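Local coordinates for protein YCAC GENE product (Escherichia coli, PDB 1YAC) that is probably a hydrolase of the isochorismatase family, assembled as an octamer, whose substrate is unknown, at residues 43-48 with 188-193; 89-92 with 96-99. One frame throughout, in Å; residues are numbered along the deposited sequence.

Contact 1: 43-48 with 188-193; sequences LGDLAK and SNHIPD
Helix 33-49 and the segment 188-193 approach most closely at Asp45 and His190, whose CA atoms are 9.4 Å apart, so only the side chains bridge the gap. The motif is a His-carboxylate hydrogen bond, joining a helix of the three-layer alpha-beta-alpha sandwich to the C-terminal part of the chain, at His190. His190 NE2 donates to Asp45 OD2 at 2.8 Å, almost straight at 173°. The carboxylate oxygen sits at the edge of the imidazole, in the ring plane, but the N-H reaches it from above the carboxylate plane, the two flat groups being turned 63° to each other. Both side chains set CG anti to their own carbonyl carbon, chi1 -61° in His190, which brings the polar ends together. Asp45 OD1 is bonded to Gln75 NE2, so each oxygen of the carboxylate has a partner, which should limit its rotation. The buried imidazole rests on Leu41 and Ala42, and ND1 is hydrogen-bonded as well. Asn189 CB lies over one ring face toward its rim, 3.8 Å above its plane. A water extends the link: it donates to Asp45 OD2 at 2.8 Å and accepts from Asn189 ND2 at 3.0 Å.

Contact 2: 89-92 with 96-99; sequences NAWD and FVKA
Val97 CG2 lies over one face of the Trp91 indole, 3.6 Å from the centroid of the five-membered ring and 2° off its normal, a CH-pi contact. The Phe96 ring takes Ala90 CB over one face in the same manner, the methyl 3.6 Å from the ring centroid and nearly above its centre, while Trp91 CE3 meets the edge of this ring in its plane, 3.9 Å from CE2. With CG anti to the backbone N, chi1 -178°, Phe96 swings its ring across to Ala90, whose carbonyl oxygen touches CD2 at 3.3 Å. Val97 holds CG1 anti to its own N, which leaves CG2 for the pyrrole part of the indole and CG1 over the benzene part on the same face, 4.0 Å from CZ2. The polar edge of the indole is turned elsewhere: NE1 bonds to Glu129 OE2, and the ring also packs on Ser125 and Ala126 of helix 115-128. Replacing Trp91 by an alanine is likely to leave Val97 CG2 without its aromatic cover and Glu129 without this N-H donor, and to open a gap between Val97 of helix 94-102 and helix 115-128. Before the indole the chain is folded by Asn89, whose OD1 accepts from Trp91 N at 2.9 Å, with the donor above the carbonyl plane, while ND2 bonds to Ser125 OG. Phe96 continues inward to Ile55 and Thr57 of strand 54-59. The arrangement is an Asx turn leading into a 3-10 turn, here placed just before helix 94-102 of the alpha-beta-alpha sandwich and packed against that helix.

The two contacts lie on opposite sides of the chain's centre, with their own centres about 27 Å apart, and share no helix or strand. Contact 1 is long-range in sequence, tying helix 33-49 to the C-terminal part of the chain at His190, whereas contact 2 is local and seats a loop on the helix that follows it. Their chemistry follows their place: 43-48 with 188-193 is partly buried and depends on polar groups and a water, while 89-92 with 96-99 is a buried apolar cluster continuing toward the central sheet. Each also lies near a subunit interface of the octamer: Asp193 forms a salt bridge with Arg29 of one neighbouring subunit, and Asp92 with Arg7 of another.

Contact 1: 43-48 with 188-193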
loop_
_atom_site.group_PDB
_atom_site.type_symbol
_atom_site.label_atom_id
_atom_site.label_comp_id
_atom_site.label_asym_id
_atom_site.label_seq_id
_atom_site.Cartn_x
_atom_site.Cartn_y
_atom_site.Cartn_z
ATOM N N LEU A 43 12.268 -18.988 14.646
ATOM C CA LEU A 43 11.535 -19.505 15.803
ATOM C C LEU A 43 12.047 -20.896 16.160
ATOM O O LEU A 43 12.256 -21.202 17.331
ATOM C CB LEU A 43 10.026 -19.558 15.532
ATOM C CG LEU A 43 9.148 -20.080 16.689
ATOM C CD1 LEU A 43 9.390 -19.293 17.993
ATOM C CD2 LEU A 43 7.681 -19.998 16.280
ATOM N N GLY A 44 12.232 -21.745 15.157
ATOM C CA GLY A 44 12.765 -23.067 15.443
ATOM C C GLY A 44 14.158 -22.971 16.069
ATOM O O GLY A 44 14.455 -23.638 17.074
ATOM N N ASP A 45 15.001 -22.105 15.508
ATOM C CA ASP A 45 16.366 -21.925 16.000
ATOM C C ASP A 45 16.395 -21.408 17.429
ATOM O O ASP A 45 17.243 -21.829 18.227
ATOM C CB ASP A 45 17.161 -20.969 15.104
ATOM C CG ASP A 45 17.642 -21.614 13.820
ATOM O OD1 ASP A 45 17.311 -22.790 13.532
ATOM O OD2 ASP A 45 18.380 -20.931 13.095
ATOM N N LEU A 46 15.486 -20.496 17.768
ATOM C CA LEU A 46 15.475 -19.964 19.128
ATOM C C LEU A 46 14.970 -21.021 20.107
ATOM O O LEU A 46 15.486 -21.128 21.225
ATOM C CB LEU A 46 14.689 -18.645 19.230
ATOM C CG LEU A 46 13.163 -18.585 19.256
ATOM C CD1 LEU A 46 12.615 -18.856 20.665
ATOM C CD2 LEU A 46 12.717 -17.206 18.784
ATOM N N ALA A 47 14.003 -21.828 19.683
ATOM C CA ALA A 47 13.480 -22.886 20.542
ATOM C C ALA A 47 14.626 -23.843 20.873
ATOM O O ALA A 47 14.802 -24.265 22.025
ATOM C CB ALA A 47 12.362 -23.634 19.844
ATOM N N LYS A 48 15.415 -24.164 19.857
ATOM C CA LYS A 48 16.555 -25.048 20.034
ATOM C C LYS A 48 17.631 -24.382 20.896
ATOM O O LYS A 48 18.137 -24.986 21.857
ATOM C CB LYS A 48 17.133 -25.438 18.669
ATOM C CG LYS A 48 18.373 -26.309 18.750
ATOM C CD LYS A 48 18.102 -27.746 18.354
ATOM C CE LYS A 48 17.064 -28.404 19.227
ATOM N NZ LYS A 48 16.985 -29.863 18.935
ATOM N N SER A 188 22.283 -12.775 13.697
ATOM C CA SER A 188 22.990 -12.656 12.426
ATOM C C SER A 188 22.392 -13.578 11.348
ATOM O O SER A 188 22.268 -13.189 10.185
ATOM C CB SER A 188 24.484 -12.969 12.635
ATOM O OG SER A 188 25.211 -12.860 11.420
ATOM N N ASN A 189 21.993 -14.780 11.756
ATOM C CA ASN A 189 21.405 -15.747 10.829
ATOM C C ASN A 189 20.000 -15.402 10.371
ATOM O O ASN A 189 19.557 -15.885 9.333
ATOM C CB ASN A 189 21.358 -17.144 11.462
ATOM C CG ASN A 189 22.743 -17.731 11.675
ATOM O OD1 ASN A 189 23.650 -17.466 10.892
ATOM N ND2 ASN A 189 22.946 -18.389 12.790
ATOM N N HIS A 190 19.311 -14.550 11.137
ATOM C CA HIS A 190 17.932 -14.205 10.823
ATOM C C HIS A 190 17.555 -12.735 10.644
ATOM O O HIS A 190 16.386 -12.417 10.433
ATOM C CB HIS A 190 17.006 -14.884 11.834
ATOM C CG HIS A 190 17.100 -16.373 11.797
ATOM N ND1 HIS A 190 16.625 -17.125 10.743
ATOM C CD2 HIS A 190 17.652 -17.254 12.665
ATOM C CE1 HIS A 190 16.866 -18.407 10.969
ATOM N NE2 HIS A 190 17.489 -18.504 12.128
ATOM N N ILE A 191 18.542 -11.855 10.695
ATOM C CA ILE A 191 18.285 -10.432 10.506
ATOM C C ILE A 191 19.415 -9.883 9.626
ATOM O O ILE A 191 20.480 -9.510 10.134
ATOM C CB ILE A 191 18.272 -9.671 11.861
ATOM C CG1 ILE A 191 17.340 -10.369 12.857
ATOM C CG2 ILE A 191 17.843 -8.214 11.649
ATOM C CD1 ILE A 191 17.496 -9.859 14.277
ATOM N N PRO A 192 19.216 -9.855 8.293
ATOM C CA PRO A 192 20.244 -9.347 7.377
ATOM C C PRO A 192 20.861 -8.022 7.824
ATOM O O PRO A 192 22.080 -7.848 7.751
ATOM C CB PRO A 192 19.476 -9.198 6.064
ATOM C CG PRO A 192 18.547 -10.389 6.107
ATOM C CD PRO A 192 18.040 -10.341 7.546
ATOM N N ASP A 193 20.032 -7.100 8.313
ATOM C CA ASP A 193 20.524 -5.798 8.761
ATOM C C ASP A 193 21.516 -5.932 9.916
ATOM O O ASP A 193 22.538 -5.239 9.949
ATOM C CB ASP A 193 19.360 -4.874 9.160
ATOM C CG ASP A 193 18.474 -4.476 7.963
ATOM O OD1 ASP A 193 19.009 -4.210 6.856
ATOM O OD2 ASP A 193 17.241 -4.410 8.138
HETATM O O HOH W 1 20.415 -19.272 14.053
#

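Contact 2: 89-92 with 96-99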
loop_
_atom_site.group_PDB
_atom_site.type_symbol
_atom_site.label_atom_id
_atom_site.label_comp_id
_atom_site.label_asym_id
_atom_site.label_seq_id
_atom_site.Cartn_x
_atom_site.Cartn_y
_atom_site.Cartn_z
ATOM N N ASN A 89 -8.648 -28.252 15.711
ATOM C CA ASN A 89 -8.042 -27.572 16.868
ATOM C C ASN A 89 -7.156 -28.657 17.524
ATOM O O ASN A 89 -7.660 -29.701 17.957
ATOM C CB ASN A 89 -9.116 -27.131 17.860
ATOM C CG ASN A 89 -8.527 -26.540 19.122
ATOM O OD1 ASN A 89 -7.315 -26.486 19.301
ATOM N ND2 ASN A 89 -9.391 -26.070 20.000
ATOM N N ALA A 90 -5.838 -28.433 17.553
ATOM C CA ALA A 90 -4.897 -29.382 18.148
ATOM C C ALA A 90 -5.252 -29.724 19.589
ATOM O O ALA A 90 -4.988 -30.840 20.050
ATOM C CB ALA A 90 -3.476 -28.832 18.094
ATOM N N TRP A 91 -5.845 -28.763 20.299
ATOM C CA TRP A 91 -6.243 -28.984 21.685
ATOM C C TRP A 91 -7.307 -30.072 21.823
ATOM O O TRP A 91 -7.489 -30.605 22.903
ATOM C CB TRP A 91 -6.723 -27.693 22.345
ATOM C CG TRP A 91 -6.404 -27.678 23.808
ATOM C CD1 TRP A 91 -7.238 -28.030 24.843
ATOM C CD2 TRP A 91 -5.153 -27.316 24.410
ATOM N NE1 TRP A 91 -6.578 -27.908 26.044
ATOM C CE2 TRP A 91 -5.299 -27.473 25.807
ATOM C CE3 TRP A 91 -3.921 -26.873 23.899
ATOM C CZ2 TRP A 91 -4.255 -27.201 26.703
ATOM C CZ3 TRP A 91 -2.889 -26.603 24.788
ATOM C CH2 TRP A 91 -3.062 -26.768 26.175
ATOM N N ASP A 92 -8.032 -30.364 20.745
ATOM C CA ASP A 92 -9.045 -31.419 20.757
ATOM C C ASP A 92 -8.414 -32.805 20.625
ATOM O O ASP A 92 -9.103 -33.820 20.760
ATOM C CB ASP A 92 -10.058 -31.210 19.634
ATOM C CG ASP A 92 -11.100 -30.157 19.969
ATOM O OD1 ASP A 92 -11.361 -29.926 21.171
ATOM O OD2 ASP A 92 -11.664 -29.559 19.031
ATOM N N PHE A 96 -1.991 -34.555 21.904
ATOM C CA PHE A 96 -1.405 -33.222 21.851
ATOM C C PHE A 96 -1.423 -32.563 23.234
ATOM O O PHE A 96 -0.380 -32.132 23.728
ATOM C CB PHE A 96 -2.135 -32.347 20.821
ATOM C CG PHE A 96 -1.556 -30.969 20.683
ATOM C CD1 PHE A 96 -0.438 -30.748 19.887
ATOM C CD2 PHE A 96 -2.121 -29.884 21.367
ATOM C CE1 PHE A 96 0.113 -29.474 19.766
ATOM C CE2 PHE A 96 -1.577 -28.607 21.249
ATOM C CZ PHE A 96 -0.458 -28.406 20.449
ATOM N N VAL A 97 -2.596 -32.517 23.864
ATOM C CA VAL A 97 -2.724 -31.901 25.187
ATOM C C VAL A 97 -1.812 -32.603 26.202
ATOM O O VAL A 97 -1.129 -31.946 26.996
ATOM C CB VAL A 97 -4.197 -31.894 25.698
ATOM C CG1 VAL A 97 -4.273 -31.191 27.046
ATOM C CG2 VAL A 97 -5.105 -31.166 24.712
ATOM N N LYS A 98 -1.762 -33.931 26.141
ATOM C CA LYS A 98 -0.909 -34.702 27.044
ATOM C C LYS A 98 0.552 -34.269 26.890
ATOM O O LYS A 98 1.244 -34.005 27.882
ATOM C CB LYS A 98 -1.032 -36.196 26.746
ATOM C CG LYS A 98 -1.837 -36.971 27.758
ATOM C CD LYS A 98 -1.843 -38.457 27.426
ATOM C CE LYS A 98 -0.429 -39.025 27.408
ATOM N NZ LYS A 98 -0.425 -40.490 27.108
ATOM N N ALA A 99 1.004 -34.148 25.644
ATOM C CA ALA A 99 2.383 -33.739 25.383
ATOM C C ALA A 99 2.632 -32.332 25.933
ATOM O O ALA A 99 3.651 -32.088 26.587
ATOM C CB ALA A 99 2.690 -33.798 23.887
#